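Local coordinates for Anapc5 protein (Xenopus laevis, PDB 5BPZ) that serves as a subunit of the anaphase-promoting complex (APC/C), the large ubiquitin ligase of the cell cycle, probably in a scaffolding role, at residues Leu41-Met44 against Ser45-Thr48; Thr72-Lys75 against Leu76-Val80; Asp111-Ala114 against Asp115-Thr118; Met137-Ala140 against Tyr141-Ser145. All blocks are in the same frame, centred on the assembly; numbering follows the deposited sequence.

In the fold
All four contacts are local, each within one turn or two of a helix end in an all-helical domain. Contacts 1, 3 and 4 lie where helices 32-46, 103-114 and 129-142 finish, and contact 2 where helix 73-83 starts; the endings rely on side chains bound to carbonyls of the last turn, the start on a threonine cap. Contacts 1, 2 and 4 are partly buried, whereas contact 3 is a surface site. Leu113 ties three of them together, meeting Ser42 of contact 1 and Ile138 of contact 4. Contact 2 lies across the chain's centre from contacts 3 and 4, its centre about 24 Å from that of contact 3. A salt bridge marks contact 1, and a leucine-isoleucine pair contact 2.

Contact 1 of 4, residues Leu41-Met44 against Ser45-Thr48; sequences LSEM and SKNT
The flat carboxylate of Glu43 meets Lys46 through OE2 of Glu43, which lies 3.6 Å from NZ of Lys46 in a salt bridge; the ammonium sits tilted about 25° out of the carboxylate plane. The same oxygen also pairs with Arg94 of helix 85-99, so two cations gather round one anion. This i to i+3 pair spans the last turn of helix 32-46, where a lysine is well placed, since its positive charge would probably suit the carbonyl end of a helix. Its methylenes lie along the turn, CD of Lys46 3.4 Å from Ser42 O. That carbonyl oxygen has two donors, the amide N of Lys46 at 3.3 Å and OG of Ser45 at 2.8 Å. With chi1 at 60°, Ser45 OG is turned back over its own helix, and serine's hydroxyl, one bond beyond CB, reaches the carbonyl three residues back. Met44 faces inward instead, its flexible thioether chain lying on Leu58 and Ile62 of helix 52-67. Asn47 N reaches Glu43 O in a weak bond. The side chain of Asn47 rests its CB 3.6 Å from Met44 O in a plain van der Waals approach, and its OD1 accepts from Lys49 N, two residues on.

Contact 2 of 4, residues Thr72-Lys75 against Leu76-Val80; sequences TLSK and LIKIV. With EDO (1,2-ethanediol), chain B.
Lys78 folds its chain back over Ser74 in the first turns of helix 73-83, which Thr72 opens as N-cap. CB of Lys78 stands 3.5 Å from Lys75 O, its CG passes 3.4 Å from Ser74 O, and CD continues past that same oxygen. A bend at the last torsion (chi4 73°) then swings NZ to Ser74 OG, a weak hydrogen bond. Lysine fits here because its methylenes can lie along the helix while the ammonium stays at the exposed surface. On the inner side Leu73 and Ile77 run alongside each other in the same direction, with CD1 of Leu73 3.9 Å from CD1 of Ile77. These branched apolar chains suit a face packed against other helices: Leu73 touches Tyr159 and Phe160 of helix 146-164, and Ile77 touches Val91 of helix 85-99. The backbone bond of this pair, Ile77 N to Leu73 O, is short and straight. At the start of the helix OG1 of Thr72 accepts from Lys75 N at 3.3 Å, satisfying an amide that has no preceding turn to bond to. The amide of Leu73 finds its partner outside the protein: Leu73 N donates to O1 of a bound 1,2-ethanediol, probably from the crystallisation liquor, at 2.8 Å.

Contact 3 of 4, residues Asp111-Ala114 against Asp115-Thr118; sequences DDLA and DSFT
Asp111 takes part through its backbone, Asp111 O accepting from Asp115 N at 3.3 Å in the last regular turn of helix 103-114, while its carboxylate points off from the turn, as befits an exposed position. Asp112 follows with its carbonyl O 3.3 Å from CB of Ser116. Leu113 is the hub of the turn. Leu113 O accepts from Ser116 OG at 2.7 Å and more weakly from Ser116 N, and the ring of Phe117 presents an edge to it, CD2 of Phe117 lying 3.3 Å from Leu113 O. Serine suits the spot: with chi1 at 81° its hydroxyl folds back on a carbonyl of the helix end, where the regular i to i+4 backbone bonding has ended. Ala114 is small, and CE2 of Phe117 lies 4.1 Å from CA of Ala114. A serine in place of Phe117 would probably leave Leu113 O without the ring edge beside it and cost the loop its contact with Leu134. Among the neighbouring helices, the Phe117 ring touches Leu134 on helix 129-142. The buried side chain of Leu113 meets that same helix at Ile138, and helix 32-46 at Leu38 and Ser42.

Contact 4 of 4, residues Met137-Ala140 against Tyr141-Ser145; sequences MILA and YNKLS
Leu139 O is gripped twice by one residue, Lys143. The backbone N of Lys143 donates to it at 3.0 Å, nearly along the C=O axis, and NZ of Lys143 donates to Leu139 O at 3.0 Å from the side, with a C=O...N angle of 120°. To get there the lysine curls through three bends and lays its methylenes round the carbonyl; NZ of Lys143 then lies 3.7 Å from CD2 of Leu139, the two side chains running alongside each other. A positive group is likely to be welcome there, since it faces the carbonyl end of helix 129-142. One residue earlier, Asn142 and Ile138 are also neighbours along the helix. ND2 of Asn142 approaches CG2 of Ile138 to 3.4 Å. Ile138 O is bonded by the backbone N of Asn142 at 3.0 Å; ND2 of Asn142 is also near that oxygen, but at a poor angle for a hydrogen bond. Here the helix stops: Lys143 is the first residue to leave helical angles and forms the centre of an inverse gamma turn, closed by Leu144 N to Asn142 O at 2.9 Å. Ser145 then opens the next helix as its N-cap, with a weak bond from Gln148 N to its OG. Tyr141 faces the interior, CB of Tyr141 3.2 Å from Met137 O. With CG anti to the backbone N (chi1 177°), the ring extends from the helix and stacks on Phe110 of helix 103-114, while Val149 of helix 146-164 touches it as well.

Contact 1 of 4, residues Leu41-Met44 against Ser45-Thr48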
loop_
_atom_site.group_PDB
_atom_site.type_symbol
_atom_site.label_atom_id
_atom_site.label_comp_id
_atom_site.label_asym_id
_atom_site.label_seq_id
_atom_site.Cartn_x
_atom_site.Cartn_y
_atom_site.Cartn_z
ATOM N N LEU A 41 -4.109 0.931 -3.227
ATOM C CA LEU A 41 -4.464 0.835 -4.643
ATOM C C LEU A 41 -5.098 -0.515 -4.942
ATOM O O LEU A 41 -6.124 -0.568 -5.616
ATOM C CB LEU A 41 -3.256 1.100 -5.553
ATOM C CG LEU A 41 -2.767 2.552 -5.602
ATOM C CD1 LEU A 41 -1.354 2.626 -6.209
ATOM C CD2 LEU A 41 -3.744 3.442 -6.373
ATOM N N SER A 42 -4.554 -1.587 -4.356
ATOM C CA SER A 42 -5.089 -2.940 -4.517
ATOM C C SER A 42 -6.515 -3.052 -3.944
ATOM O O SER A 42 -7.417 -3.533 -4.639
ATOM C CB SER A 42 -4.165 -3.955 -3.863
ATOM O OG SER A 42 -4.666 -5.271 -4.014
ATOM N N GLU A 43 -6.713 -2.577 -2.689
ATOM C CA GLU A 43 -8.000 -2.592 -2.001
ATOM C C GLU A 43 -9.044 -1.733 -2.695
ATOM O O GLU A 43 -10.226 -2.082 -2.683
ATOM C CB GLU A 43 -7.854 -2.210 -0.519
ATOM C CG GLU A 43 -7.140 -3.272 0.317
ATOM C CD GLU A 43 -7.657 -4.691 0.160
ATOM O OE1 GLU A 43 -8.880 -4.902 0.333
ATOM O OE2 GLU A 43 -6.844 -5.584 -0.176
ATOM N N MET A 44 -8.612 -0.637 -3.329
ATOM C CA MET A 44 -9.522 0.236 -4.064
ATOM C C MET A 44 -10.079 -0.471 -5.302
ATOM O O MET A 44 -11.271 -0.366 -5.565
ATOM C CB MET A 44 -8.833 1.546 -4.459
ATOM C CG MET A 44 -8.892 2.592 -3.378
ATOM S SD MET A 44 -7.733 3.949 -3.691
ATOM C CE MET A 44 -8.706 4.907 -4.883
ATOM N N SER A 45 -9.227 -1.208 -6.046
ATOM C CA SER A 45 -9.662 -1.906 -7.252
ATOM C C SER A 45 -10.592 -3.084 -6.954
ATOM O O SER A 45 -11.437 -3.404 -7.771
ATOM C CB SER A 45 -8.468 -2.339 -8.102
ATOM O OG SER A 45 -7.610 -3.217 -7.395
ATOM N N LYS A 46 -10.458 -3.687 -5.779
ATOM C CA LYS A 46 -11.225 -4.852 -5.334
ATOM C C LYS A 46 -12.562 -4.502 -4.672
ATOM O O LYS A 46 -13.405 -5.387 -4.541
ATOM C CB LYS A 46 -10.371 -5.693 -4.361
ATOM C CG LYS A 46 -9.224 -6.452 -5.023
ATOM C CD LYS A 46 -8.118 -6.810 -4.026
ATOM C CE LYS A 46 -8.305 -8.164 -3.384
ATOM N NZ LYS A 46 -7.323 -8.406 -2.293
ATOM N N ASN A 47 -12.737 -3.252 -4.207
ATOM C CA ASN A 47 -13.934 -2.783 -3.492
ATOM C C ASN A 47 -15.248 -3.187 -4.193
ATOM O O ASN A 47 -15.546 -2.712 -5.281
ATOM C CB ASN A 47 -13.858 -1.265 -3.271
ATOM C CG ASN A 47 -14.826 -0.684 -2.262
ATOM O OD1 ASN A 47 -15.804 -1.311 -1.835
ATOM N ND2 ASN A 47 -14.590 0.573 -1.897
ATOM N N THR A 48 -16.004 -4.087 -3.569
ATOM C CA THR A 48 -17.268 -4.599 -4.112
ATOM C C THR A 48 -18.475 -3.681 -3.801
ATOM O O THR A 48 -19.576 -3.952 -4.269
ATOM C CB THR A 48 -17.530 -6.021 -3.570
ATOM O OG1 THR A 48 -17.674 -5.942 -2.151
ATOM C CG2 THR A 48 -16.423 -7.023 -3.940
#

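Contact 2 of 4, residues Thr72-Lys75 against Leu76-Val80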
loop_
_atom_site.group_PDB
_atom_site.type_symbol
_atom_site.label_atom_id
_atom_site.label_comp_id
_atom_site.label_asym_id
_atom_site.label_seq_id
_atom_site.Cartn_x
_atom_site.Cartn_y
_atom_site.Cartn_z
ATOM N N THR A 72 3.228 8.616 8.386
ATOM C CA THR A 72 2.976 7.476 9.271
ATOM C C THR A 72 1.733 6.693 8.784
ATOM O O THR A 72 0.882 7.254 8.082
ATOM C CB THR A 72 2.742 7.974 10.712
ATOM O OG1 THR A 72 1.530 8.712 10.761
ATOM C CG2 THR A 72 3.913 8.787 11.275
ATOM N N LEU A 73 1.608 5.416 9.195
ATOM C CA LEU A 73 0.434 4.617 8.860
ATOM C C LEU A 73 -0.860 5.285 9.430
ATOM O O LEU A 73 -1.887 5.288 8.766
ATOM C CB LEU A 73 0.581 3.181 9.405
ATOM C CG LEU A 73 -0.556 2.197 9.075
ATOM C CD1 LEU A 73 -0.800 2.097 7.582
ATOM C CD2 LEU A 73 -0.264 0.826 9.651
ATOM N N SER A 74 -0.779 5.843 10.644
ATOM C CA SER A 74 -1.869 6.516 11.356
ATOM C C SER A 74 -2.465 7.646 10.517
ATOM O O SER A 74 -3.688 7.708 10.371
ATOM C CB SER A 74 -1.370 7.049 12.695
ATOM O OG SER A 74 -2.453 7.463 13.509
ATOM N N LYS A 75 -1.600 8.487 9.908
ATOM C CA LYS A 75 -2.029 9.593 9.052
ATOM C C LYS A 75 -2.642 9.090 7.755
ATOM O O LYS A 75 -3.679 9.604 7.332
ATOM C CB LYS A 75 -0.889 10.576 8.772
ATOM C CG LYS A 75 -1.407 11.962 8.395
ATOM C CD LYS A 75 -0.278 12.939 8.120
ATOM C CE LYS A 75 -0.649 13.961 7.077
ATOM N NZ LYS A 75 0.559 14.523 6.413
ATOM N N LEU A 76 -2.017 8.081 7.134
ATOM C CA LEU A 76 -2.518 7.493 5.897
ATOM C C LEU A 76 -3.914 6.916 6.086
ATOM O O LEU A 76 -4.786 7.207 5.276
ATOM C CB LEU A 76 -1.557 6.426 5.355
ATOM C CG LEU A 76 -2.019 5.676 4.103
ATOM C CD1 LEU A 76 -2.206 6.633 2.909
ATOM C CD2 LEU A 76 -1.050 4.583 3.751
ATOM N N ILE A 77 -4.143 6.157 7.171
ATOM C CA ILE A 77 -5.460 5.563 7.473
ATOM C C ILE A 77 -6.509 6.656 7.697
ATOM O O ILE A 77 -7.643 6.503 7.243
ATOM C CB ILE A 77 -5.370 4.522 8.649
ATOM C CG1 ILE A 77 -4.392 3.338 8.320
ATOM C CG2 ILE A 77 -6.753 4.007 9.107
ATOM C CD1 ILE A 77 -4.586 2.590 6.945
ATOM N N LYS A 78 -6.127 7.765 8.373
ATOM C CA LYS A 78 -7.035 8.891 8.624
ATOM C C LYS A 78 -7.488 9.519 7.305
ATOM O O LYS A 78 -8.676 9.731 7.118
ATOM C CB LYS A 78 -6.400 9.927 9.563
ATOM C CG LYS A 78 -6.445 9.510 11.026
ATOM C CD LYS A 78 -5.736 10.507 11.930
ATOM C CE LYS A 78 -6.059 10.286 13.391
ATOM N NZ LYS A 78 -5.395 9.074 13.939
ATOM N N ILE A 79 -6.561 9.696 6.357
ATOM C CA ILE A 79 -6.856 10.221 5.018
ATOM C C ILE A 79 -7.805 9.281 4.256
ATOM O O ILE A 79 -8.805 9.746 3.709
ATOM C CB ILE A 79 -5.547 10.520 4.231
ATOM C CG1 ILE A 79 -4.754 11.657 4.915
ATOM C CG2 ILE A 79 -5.860 10.867 2.769
ATOM C CD1 ILE A 79 -3.326 11.816 4.484
ATOM N N VAL A 80 -7.500 7.968 4.237
ATOM C CA VAL A 80 -8.297 6.935 3.554
ATOM C C VAL A 80 -9.721 6.855 4.144
ATOM O O VAL A 80 -10.669 6.682 3.388
ATOM C CB VAL A 80 -7.582 5.551 3.530
ATOM C CG1 VAL A 80 -8.419 4.504 2.799
ATOM C CG2 VAL A 80 -6.202 5.653 2.885
HETATM C C1 EDO B . 3.238 4.699 12.127
HETATM O O1 EDO B . 3.436 4.059 10.893
HETATM C C2 EDO B . 1.768 5.015 12.385
HETATM O O2 EDO B . 1.644 5.772 13.557
#

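Contact 3 of 4, residues Asp111-Ala114 against Asp115-Thr118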
loop_
_atom_site.group_PDB
_atom_site.type_symbol
_atom_site.label_atom_id
_atom_site.label_comp_id
_atom_site.label_asym_id
_atom_site.label_seq_id
_atom_site.Cartn_x
_atom_site.Cartn_y
_atom_site.Cartn_z
ATOM N N ASP A 111 4.089 -10.247 -5.597
ATOM C CA ASP A 111 3.822 -11.204 -6.684
ATOM C C ASP A 111 2.372 -11.066 -7.166
ATOM O O ASP A 111 2.138 -10.907 -8.365
ATOM C CB ASP A 111 4.084 -12.661 -6.226
ATOM C CG ASP A 111 5.527 -13.050 -5.922
ATOM O OD1 ASP A 111 6.415 -12.172 -6.004
ATOM O OD2 ASP A 111 5.761 -14.227 -5.569
ATOM N N ASP A 112 1.408 -11.112 -6.219
ATOM C CA ASP A 112 -0.029 -10.986 -6.482
ATOM C C ASP A 112 -0.400 -9.630 -7.083
ATOM O O ASP A 112 -1.255 -9.578 -7.965
ATOM C CB ASP A 112 -0.846 -11.257 -5.201
ATOM C CG ASP A 112 -0.822 -12.700 -4.708
ATOM O OD1 ASP A 112 -0.367 -13.587 -5.468
ATOM O OD2 ASP A 112 -1.267 -12.943 -3.566
ATOM N N LEU A 113 0.250 -8.545 -6.618
ATOM C CA LEU A 113 0.035 -7.177 -7.100
ATOM C C LEU A 113 0.503 -7.024 -8.554
ATOM O O LEU A 113 -0.162 -6.338 -9.334
ATOM C CB LEU A 113 0.765 -6.176 -6.191
ATOM C CG LEU A 113 0.556 -4.687 -6.435
ATOM C CD1 LEU A 113 -0.790 -4.205 -5.888
ATOM C CD2 LEU A 113 1.654 -3.901 -5.802
ATOM N N ALA A 114 1.638 -7.666 -8.908
ATOM C CA ALA A 114 2.215 -7.626 -10.247
ATOM C C ALA A 114 1.329 -8.356 -11.276
ATOM O O ALA A 114 1.262 -7.933 -12.431
ATOM C CB ALA A 114 3.613 -8.215 -10.224
ATOM N N ASP A 115 0.634 -9.429 -10.841
ATOM C CA ASP A 115 -0.284 -10.208 -11.671
ATOM C C ASP A 115 -1.721 -9.634 -11.659
ATOM O O ASP A 115 -2.582 -10.140 -12.381
ATOM C CB ASP A 115 -0.270 -11.690 -11.238
ATOM C CG ASP A 115 -0.705 -12.670 -12.316
ATOM O OD1 ASP A 115 0.007 -12.786 -13.341
ATOM O OD2 ASP A 115 -1.732 -13.356 -12.115
ATOM N N SER A 116 -1.968 -8.571 -10.861
ATOM C CA SER A 116 -3.285 -7.939 -10.713
ATOM C C SER A 116 -3.582 -6.778 -11.683
ATOM O O SER A 116 -4.717 -6.300 -11.707
ATOM C CB SER A 116 -3.504 -7.479 -9.276
ATOM O OG SER A 116 -2.870 -6.237 -9.018
ATOM N N PHE A 117 -2.586 -6.296 -12.445
ATOM C CA PHE A 117 -2.841 -5.196 -13.379
ATOM C C PHE A 117 -2.353 -5.509 -14.777
ATOM O O PHE A 117 -1.424 -6.298 -14.934
ATOM C CB PHE A 117 -2.310 -3.849 -12.862
ATOM C CG PHE A 117 -0.812 -3.649 -12.823
ATOM C CD1 PHE A 117 -0.164 -2.926 -13.819
ATOM C CD2 PHE A 117 -0.063 -4.098 -11.742
ATOM C CE1 PHE A 117 1.212 -2.695 -13.756
ATOM C CE2 PHE A 117 1.314 -3.872 -11.682
ATOM C CZ PHE A 117 1.939 -3.164 -12.685
ATOM N N THR A 118 -3.024 -4.908 -15.793
ATOM C CA THR A 118 -2.830 -5.044 -17.249
ATOM C C THR A 118 -3.087 -6.502 -17.728
ATOM O O THR A 118 -2.774 -6.840 -18.873
ATOM C CB THR A 118 -1.482 -4.452 -17.745
ATOM O OG1 THR A 118 -0.389 -5.033 -17.042
ATOM C CG2 THR A 118 -1.413 -2.944 -17.599
#

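Contact 4 of 4, residues Met137-Ala140 against Tyr141-Ser145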
loop_
_atom_site.group_PDB
_atom_site.type_symbol
_atom_site.label_atom_id
_atom_site.label_comp_id
_atom_site.label_asym_id
_atom_site.label_seq_id
_atom_site.Cartn_x
_atom_site.Cartn_y
_atom_site.Cartn_z
ATOM N N MET A 137 7.415 0.872 -8.539
ATOM C CA MET A 137 7.505 0.166 -7.250
ATOM C C MET A 137 7.938 -1.289 -7.445
ATOM O O MET A 137 8.825 -1.745 -6.725
ATOM C CB MET A 137 6.204 0.236 -6.438
ATOM C CG MET A 137 5.987 1.572 -5.738
ATOM S SD MET A 137 7.280 1.978 -4.526
ATOM C CE MET A 137 8.115 3.351 -5.409
ATOM N N ILE A 138 7.312 -2.013 -8.418
ATOM C CA ILE A 138 7.622 -3.413 -8.728
ATOM C C ILE A 138 9.049 -3.534 -9.286
ATOM O O ILE A 138 9.746 -4.486 -8.937
ATOM C CB ILE A 138 6.536 -4.109 -9.627
ATOM C CG1 ILE A 138 5.103 -4.023 -9.022
ATOM C CG2 ILE A 138 6.900 -5.572 -9.982
ATOM C CD1 ILE A 138 4.814 -4.810 -7.691
ATOM N N LEU A 139 9.493 -2.563 -10.120
ATOM C CA LEU A 139 10.852 -2.562 -10.674
ATOM C C LEU A 139 11.885 -2.331 -9.573
ATOM O O LEU A 139 12.805 -3.139 -9.448
ATOM C CB LEU A 139 11.039 -1.528 -11.794
ATOM C CG LEU A 139 10.463 -1.846 -13.177
ATOM C CD1 LEU A 139 10.568 -0.633 -14.082
ATOM C CD2 LEU A 139 11.167 -3.031 -13.832
ATOM N N ALA A 140 11.720 -1.258 -8.753
ATOM C CA ALA A 140 12.637 -0.945 -7.647
ATOM C C ALA A 140 12.664 -2.069 -6.615
ATOM O O ALA A 140 13.726 -2.326 -6.039
ATOM C CB ALA A 140 12.270 0.376 -6.994
ATOM N N TYR A 141 11.520 -2.776 -6.428
ATOM C CA TYR A 141 11.421 -3.933 -5.538
ATOM C C TYR A 141 12.275 -5.084 -6.059
ATOM O O TYR A 141 13.033 -5.649 -5.279
ATOM C CB TYR A 141 9.963 -4.408 -5.340
ATOM C CG TYR A 141 9.849 -5.648 -4.469
ATOM C CD1 TYR A 141 10.015 -5.572 -3.088
ATOM C CD2 TYR A 141 9.606 -6.900 -5.030
ATOM C CE1 TYR A 141 9.944 -6.712 -2.286
ATOM C CE2 TYR A 141 9.522 -8.044 -4.236
ATOM C CZ TYR A 141 9.684 -7.944 -2.863
ATOM O OH TYR A 141 9.602 -9.060 -2.069
ATOM N N ASN A 142 12.128 -5.445 -7.354
ATOM C CA ASN A 142 12.852 -6.544 -8.011
ATOM C C ASN A 142 14.367 -6.322 -8.092
ATOM O O ASN A 142 15.121 -7.293 -8.031
ATOM C CB ASN A 142 12.263 -6.849 -9.400
ATOM C CG ASN A 142 10.862 -7.425 -9.397
ATOM O OD1 ASN A 142 10.518 -8.333 -8.630
ATOM N ND2 ASN A 142 10.038 -6.956 -10.320
ATOM N N LYS A 143 14.820 -5.055 -8.220
ATOM C CA LYS A 143 16.249 -4.708 -8.242
ATOM C C LYS A 143 16.678 -4.579 -6.775
ATOM O O LYS A 143 17.257 -3.575 -6.346
ATOM C CB LYS A 143 16.483 -3.415 -9.042
ATOM C CG LYS A 143 16.587 -3.663 -10.545
ATOM C CD LYS A 143 15.553 -2.867 -11.332
ATOM C CE LYS A 143 14.874 -3.694 -12.398
ATOM N NZ LYS A 143 13.858 -4.621 -11.830
ATOM N N LEU A 144 16.354 -5.632 -6.011
ATOM C CA LEU A 144 16.496 -5.734 -4.576
ATOM C C LEU A 144 17.938 -5.754 -4.057
ATOM O O LEU A 144 18.667 -4.777 -4.190
ATOM C CB LEU A 144 15.676 -6.919 -3.992
ATOM C CG LEU A 144 15.753 -8.332 -4.599
ATOM C CD1 LEU A 144 16.026 -9.363 -3.512
ATOM C CD2 LEU A 144 14.433 -8.712 -5.214
ATOM N N SER A 145 18.290 -6.859 -3.421
ATOM C CA SER A 145 19.463 -7.267 -2.664
ATOM C C SER A 145 18.701 -7.875 -1.510
ATOM O O SER A 145 17.853 -7.188 -0.921
ATOM C CB SER A 145 20.308 -6.074 -2.211
ATOM O OG SER A 145 20.863 -6.227 -0.918
#